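PDB 4Q20: sensor protein DivL from Caulobacter crescentus, which acts in cell division and growth as a membrane-bound sensor kinase of the histidine kinase family, phosphorylating the regulator CtrA. Local coordinates for residues L97-I102 / V226-E231; S117-N122 / V188-S193. All coordinates share one frame; numbering follows the deposited sequence.

Contact 1 (L97-I102 / V226-E231); sequences LDMAQI and VKALVE
A228 is the first residue of 226-231 to touch helix segment 97-102, and its lone methyl group is met by two side chains. The terminal methyl of M99 approaches it, CE lying 3.9 Å from A228 CB, while I102 brings both of its branch ends up to the same carbon, CG2 and CD1 each standing 4.1 Å from A228 CB. The methionine gets there by a bent chain: turns at chi2 (63°) and chi3 (-118°) carry CE across to the alanine although the CB of M99 does not itself aim at the other helix. I102, by contrast, starts out facing its partner, and the CA atoms of I102 and A228 are the nearest across the two segments, at 7.7 Å.

One residue further on, L229 meets the same CD1 of I102. Its CD2 lies 4.0 Å from I102 CD1, a methyl-to-methyl touch between side chains that cross at about a right angle. I102 thus fits against two successive residues: CG2 touches A228, and CD1 lies against both.

The contact is a small hydrophobic one, burying 131 Å² in total without a hydrogen bond between the segments. The short axes are 11.0 Å apart at an angle of 45°, a spacing that only side-chain ends bridge. It joins helix 73-103, the second helix of the phospho-acceptor (HisKA) hairpin, to helix 222-232 of the ATPase-like part of the kinase. M99 and I102 also rest on L225, one turn before A228 and L229 on helix 222-232; L229 reaches T159 of helix 153-170, V226 and V230 pack on V237 of strand 236-241, and D98 hydrogen-bonds to Q158, so that helices 73-103, 153-170 and 222-232 meet here beside the sheet.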
loop_
_atom_site.group_PDB
_atom_site.type_symbol
_atom_site.label_atom_id
_atom_site.label_comp_id
_atom_site.label_asym_id
_atom_site.label_seq_id
_atom_site.Cartn_x
_atom_site.Cartn_y
_atom_site.Cartn_z
ATOM N N LEU A 97 -1.471 -8.662 -5.887
ATOM C CA LEU A 97 -2.236 -8.705 -7.132
ATOM C C LEU A 97 -1.896 -9.942 -7.990
ATOM O O LEU A 97 -2.797 -10.578 -8.532
ATOM C CB LEU A 97 -1.998 -7.442 -7.981
ATOM C CG LEU A 97 -2.514 -6.106 -7.486
ATOM C CD1 LEU A 97 -2.094 -4.992 -8.471
ATOM C CD2 LEU A 97 -4.025 -6.138 -7.333
ATOM N N ASP A 98 -0.607 -10.272 -8.129
ATOM C CA ASP A 98 -0.164 -11.415 -8.928
ATOM C C ASP A 98 -0.559 -12.750 -8.273
ATOM O O ASP A 98 -0.995 -13.664 -8.974
ATOM C CB ASP A 98 1.342 -11.330 -9.192
ATOM C CG ASP A 98 1.729 -10.211 -10.165
ATOM O OD1 ASP A 98 0.843 -9.728 -10.917
ATOM O OD2 ASP A 98 2.910 -9.841 -10.198
ATOM N N MET A 99 -0.465 -12.839 -6.940
ATOM C CA MET A 99 -0.884 -14.007 -6.183
ATOM C C MET A 99 -2.405 -14.266 -6.319
ATOM O O MET A 99 -2.805 -15.427 -6.450
ATOM C CB MET A 99 -0.506 -13.856 -4.706
ATOM C CG MET A 99 -0.191 -15.178 -4.032
ATOM S SD MET A 99 1.256 -16.087 -4.714
ATOM C CE MET A 99 0.452 -17.536 -5.249
ATOM N N ALA A 100 -3.242 -13.202 -6.331
ATOM C CA ALA A 100 -4.705 -13.316 -6.482
ATOM C C ALA A 100 -5.057 -13.825 -7.892
ATOM O O ALA A 100 -5.924 -14.692 -8.031
ATOM C CB ALA A 100 -5.374 -11.976 -6.215
ATOM N N GLN A 101 -4.332 -13.328 -8.917
ATOM C CA GLN A 101 -4.451 -13.714 -10.329
ATOM C C GLN A 101 -4.127 -15.224 -10.515
ATOM O O GLN A 101 -4.852 -15.934 -11.221
ATOM C CB GLN A 101 -3.492 -12.841 -11.151
ATOM C CG GLN A 101 -3.929 -12.538 -12.580
ATOM C CD GLN A 101 -2.772 -12.037 -13.421
ATOM O OE1 GLN A 101 -2.030 -11.131 -13.023
ATOM N NE2 GLN A 101 -2.586 -12.616 -14.602
ATOM N N ILE A 102 -3.058 -15.703 -9.844
ATOM C CA ILE A 102 -2.604 -17.092 -9.842
ATOM C C ILE A 102 -3.651 -17.986 -9.120
ATOM O O ILE A 102 -3.982 -19.070 -9.626
ATOM C CB ILE A 102 -1.173 -17.194 -9.210
ATOM C CG1 ILE A 102 -0.083 -16.809 -10.237
ATOM C CG2 ILE A 102 -0.882 -18.596 -8.663
ATOM C CD1 ILE A 102 1.271 -16.300 -9.641
ATOM N N VAL A 226 7.584 -16.773 -6.243
ATOM C CA VAL A 226 8.711 -17.467 -6.888
ATOM C C VAL A 226 8.313 -18.931 -7.155
ATOM O O VAL A 226 8.413 -19.399 -8.287
ATOM C CB VAL A 226 9.995 -17.373 -6.001
ATOM C CG1 VAL A 226 11.043 -18.407 -6.397
ATOM C CG2 VAL A 226 10.590 -15.965 -6.018
ATOM N N LYS A 227 7.834 -19.632 -6.113
ATOM C CA LYS A 227 7.403 -21.025 -6.192
ATOM C C LYS A 227 6.284 -21.203 -7.210
ATOM O O LYS A 227 6.398 -22.083 -8.055
ATOM C CB LYS A 227 6.957 -21.527 -4.824
ATOM C CG LYS A 227 6.586 -23.008 -4.848
ATOM C CD LYS A 227 6.324 -23.562 -3.499
ATOM C CE LYS A 227 5.510 -24.821 -3.592
ATOM N NZ LYS A 227 5.503 -25.530 -2.290
ATOM N N ALA A 228 5.236 -20.347 -7.158
ATOM C CA ALA A 228 4.066 -20.397 -8.034
ATOM C C ALA A 228 4.425 -20.107 -9.499
ATOM O O ALA A 228 3.895 -20.766 -10.393
ATOM C CB ALA A 228 2.988 -19.424 -7.546
ATOM N N LEU A 229 5.322 -19.156 -9.739
ATOM C CA LEU A 229 5.755 -18.791 -11.099
ATOM C C LEU A 229 6.620 -19.879 -11.727
ATOM O O LEU A 229 6.407 -20.213 -12.890
ATOM C CB LEU A 229 6.520 -17.466 -11.100
ATOM C CG LEU A 229 5.715 -16.199 -10.840
ATOM C CD1 LEU A 229 6.641 -14.973 -10.799
ATOM C CD2 LEU A 229 4.576 -16.039 -11.832
ATOM N N VAL A 230 7.572 -20.448 -10.956
ATOM C CA VAL A 230 8.449 -21.515 -11.427
ATOM C C VAL A 230 7.624 -22.798 -11.639
ATOM O O VAL A 230 7.860 -23.522 -12.609
ATOM C CB VAL A 230 9.650 -21.717 -10.470
ATOM C CG1 VAL A 230 10.437 -22.966 -10.809
ATOM C CG2 VAL A 230 10.559 -20.492 -10.482
ATOM N N GLU A 231 6.630 -23.051 -10.781
ATOM C CA GLU A 231 5.781 -24.237 -10.906
ATOM C C GLU A 231 4.842 -24.125 -12.099
ATOM O O GLU A 231 4.452 -25.155 -12.649
ATOM C CB GLU A 231 5.013 -24.516 -9.627
ATOM C CG GLU A 231 5.933 -25.049 -8.561
ATOM C CD GLU A 231 5.303 -25.676 -7.340
ATOM O OE1 GLU A 231 4.071 -25.548 -7.163
ATOM O OE2 GLU A 231 6.051 -26.325 -6.572
#

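Contact 2 (S117-N122 / V188-S193); sequences SDLLLN and VRLDVS
Hydrophobic packing alone joins 117-122 to 188-193, and all of it passes through L190, whose two methyl groups are shared between neighbouring leucines of the helix. L190 CD2 meets L120 CD1 at 4.1 Å, the two side chains crossing obliquely. Its other branch, CD1, faces L119 CD2 at a looser 4.4 Å. CB of L190 already points at the helix, and with CG anti to the carbonyl carbon (chi1 -50°) both methyls are left facing it. L119 points its CB at the strand, whereas L120 must swing its branch across from the flank of the helix. All three leucines are buried, yet only 87 Å² is lost between the segments, and the nearest CA atoms, those of L120 and L190, stay 8.8 Å apart.

Polar interactions belong to the strand itself. R189 and D191, two residues apart and therefore on the same face, form a salt bridge on the side of the sheet away from the helix. R189 NH2 donates to the syn lone pair of D191 OD1 at 3.2 Å, with the oxygen 7° out of the guanidinium plane, and a weak bond from R189 NE reaches the same oxygen. T250 is a further hydrogen-bonding partner of D191 OD1.

This is the layered alpha/beta sandwich of the GHKL ATPase fold: helix 116-133 lies against one face of the mixed sheet. Strand 187-194 runs between antiparallel neighbours 176-183 and 247-254, L120 and L190 both touch A181 of the former, and L119 packs on L156 and L160 of helix 153-170.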
loop_
_atom_site.group_PDB
_atom_site.type_symbol
_atom_site.label_atom_id
_atom_site.label_comp_id
_atom_site.label_asym_id
_atom_site.label_seq_id
_atom_site.Cartn_x
_atom_site.Cartn_y
_atom_site.Cartn_z
ATOM N N SER A 117 21.719 -15.626 -20.055
ATOM C CA SER A 117 22.798 -14.660 -19.808
ATOM C C SER A 117 22.252 -13.230 -19.595
ATOM O O SER A 117 22.633 -12.566 -18.622
ATOM C CB SER A 117 23.794 -14.669 -20.967
ATOM O OG SER A 117 24.189 -15.989 -21.305
ATOM N N ASP A 118 21.330 -12.786 -20.476
ATOM C CA ASP A 118 20.752 -11.450 -20.389
ATOM C C ASP A 118 19.811 -11.328 -19.192
ATOM O O ASP A 118 19.847 -10.305 -18.503
ATOM C CB ASP A 118 20.065 -11.009 -21.705
ATOM C CG ASP A 118 18.864 -11.790 -22.237
ATOM O OD1 ASP A 118 17.949 -12.105 -21.435
ATOM O OD2 ASP A 118 18.738 -11.905 -23.489
ATOM N N LEU A 119 19.008 -12.389 -18.929
ATOM C CA LEU A 119 18.044 -12.488 -17.839
ATOM C C LEU A 119 18.741 -12.263 -16.471
ATOM O O LEU A 119 18.232 -11.505 -15.634
ATOM C CB LEU A 119 17.377 -13.875 -17.913
ATOM C CG LEU A 119 16.161 -14.163 -17.009
ATOM C CD1 LEU A 119 14.883 -13.611 -17.609
ATOM C CD2 LEU A 119 16.000 -15.644 -16.793
ATOM N N LEU A 120 19.932 -12.866 -16.288
ATOM C CA LEU A 120 20.748 -12.732 -15.084
ATOM C C LEU A 120 21.370 -11.335 -14.960
ATOM O O LEU A 120 21.371 -10.776 -13.863
ATOM C CB LEU A 120 21.853 -13.804 -15.078
ATOM C CG LEU A 120 21.590 -15.051 -14.220
ATOM C CD1 LEU A 120 20.412 -15.877 -14.738
ATOM C CD2 LEU A 120 22.811 -15.906 -14.165
ATOM N N LEU A 121 21.889 -10.765 -16.071
ATOM C CA LEU A 121 22.510 -9.433 -16.067
ATOM C C LEU A 121 21.484 -8.319 -15.843
ATOM O O LEU A 121 21.818 -7.291 -15.247
ATOM C CB LEU A 121 23.287 -9.170 -17.366
ATOM C CG LEU A 121 24.636 -9.880 -17.487
ATOM C CD1 LEU A 121 25.048 -10.030 -18.943
ATOM C CD2 LEU A 121 25.719 -9.179 -16.665
ATOM N N ASN A 122 20.238 -8.525 -16.305
ATOM C CA ASN A 122 19.160 -7.550 -16.128
ATOM C C ASN A 122 18.725 -7.522 -14.664
ATOM O O ASN A 122 18.469 -6.440 -14.137
ATOM C CB ASN A 122 17.997 -7.847 -17.066
ATOM C CG ASN A 122 18.365 -7.716 -18.527
ATOM O OD1 ASN A 122 19.447 -7.252 -18.882
ATOM N ND2 ASN A 122 17.516 -8.201 -19.414
ATOM N N VAL A 188 17.587 -26.606 -16.726
ATOM C CA VAL A 188 18.345 -25.396 -16.485
ATOM C C VAL A 188 18.031 -24.999 -15.051
ATOM O O VAL A 188 16.869 -24.992 -14.659
ATOM C CB VAL A 188 18.101 -24.277 -17.534
ATOM C CG1 VAL A 188 18.488 -22.891 -17.001
ATOM C CG2 VAL A 188 18.873 -24.583 -18.811
ATOM N N ARG A 189 19.064 -24.743 -14.257
ATOM C CA ARG A 189 18.886 -24.333 -12.873
ATOM C C ARG A 189 19.439 -22.930 -12.649
ATOM O O ARG A 189 20.590 -22.653 -12.976
ATOM C CB ARG A 189 19.480 -25.348 -11.871
ATOM C CG ARG A 189 20.975 -25.640 -11.981
ATOM C CD ARG A 189 21.399 -26.703 -10.983
ATOM N NE ARG A 189 21.493 -26.191 -9.611
ATOM C CZ ARG A 189 21.430 -26.955 -8.526
ATOM N NH1 ARG A 189 21.262 -28.270 -8.637
ATOM N NH2 ARG A 189 21.522 -26.412 -7.321
ATOM N N LEU A 190 18.602 -22.043 -12.113
ATOM C CA LEU A 190 18.967 -20.664 -11.787
ATOM C C LEU A 190 19.226 -20.586 -10.287
ATOM O O LEU A 190 18.342 -20.924 -9.504
ATOM C CB LEU A 190 17.853 -19.677 -12.221
ATOM C CG LEU A 190 17.330 -19.811 -13.666
ATOM C CD1 LEU A 190 16.117 -18.969 -13.879
ATOM C CD2 LEU A 190 18.384 -19.453 -14.691
ATOM N N ASP A 191 20.437 -20.204 -9.880
ATOM C CA ASP A 191 20.754 -20.136 -8.451
ATOM C C ASP A 191 20.964 -18.703 -7.982
ATOM O O ASP A 191 21.470 -17.871 -8.731
ATOM C CB ASP A 191 22.001 -20.974 -8.110
ATOM C CG ASP A 191 21.999 -22.392 -8.652
ATOM O OD1 ASP A 191 21.512 -23.295 -7.936
ATOM O OD2 ASP A 191 22.556 -22.611 -9.774
ATOM N N VAL A 192 20.546 -18.406 -6.752
ATOM C CA VAL A 192 20.740 -17.096 -6.128
ATOM C C VAL A 192 21.303 -17.394 -4.736
ATOM O O VAL A 192 20.578 -17.745 -3.795
ATOM C CB VAL A 192 19.499 -16.150 -6.124
ATOM C CG1 VAL A 192 19.821 -14.844 -5.403
ATOM C CG2 VAL A 192 19.014 -15.869 -7.543
ATOM N N SER A 193 22.629 -17.342 -4.656
ATOM C CA SER A 193 23.412 -17.639 -3.463
ATOM C C SER A 193 23.711 -16.352 -2.689
ATOM O O SER A 193 23.837 -15.284 -3.281
ATOM C CB SER A 193 24.699 -18.342 -3.866
ATOM O OG SER A 193 25.640 -18.315 -2.806
#

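In sequence, both segments of contact 2 fall between those of contact 1; the two centres lie 19 Å apart and the closest atoms about 7 Å. Helix 153-170 stands between them in packing terms: T159 touches L229 of contact 1, while L156 and L160 touch L119 of contact 2. The pair 117-122 with 188-193 lies inside the ATPase-like domain, between a helix and its sheet, whereas 97-102 with 226-231 joins that domain to the long helix 73-103. On that helix L97 packs on S48 of the second subunit, the residue before Y49, the tyrosine phosphorylated by autocatalysis but unmodified in this structure.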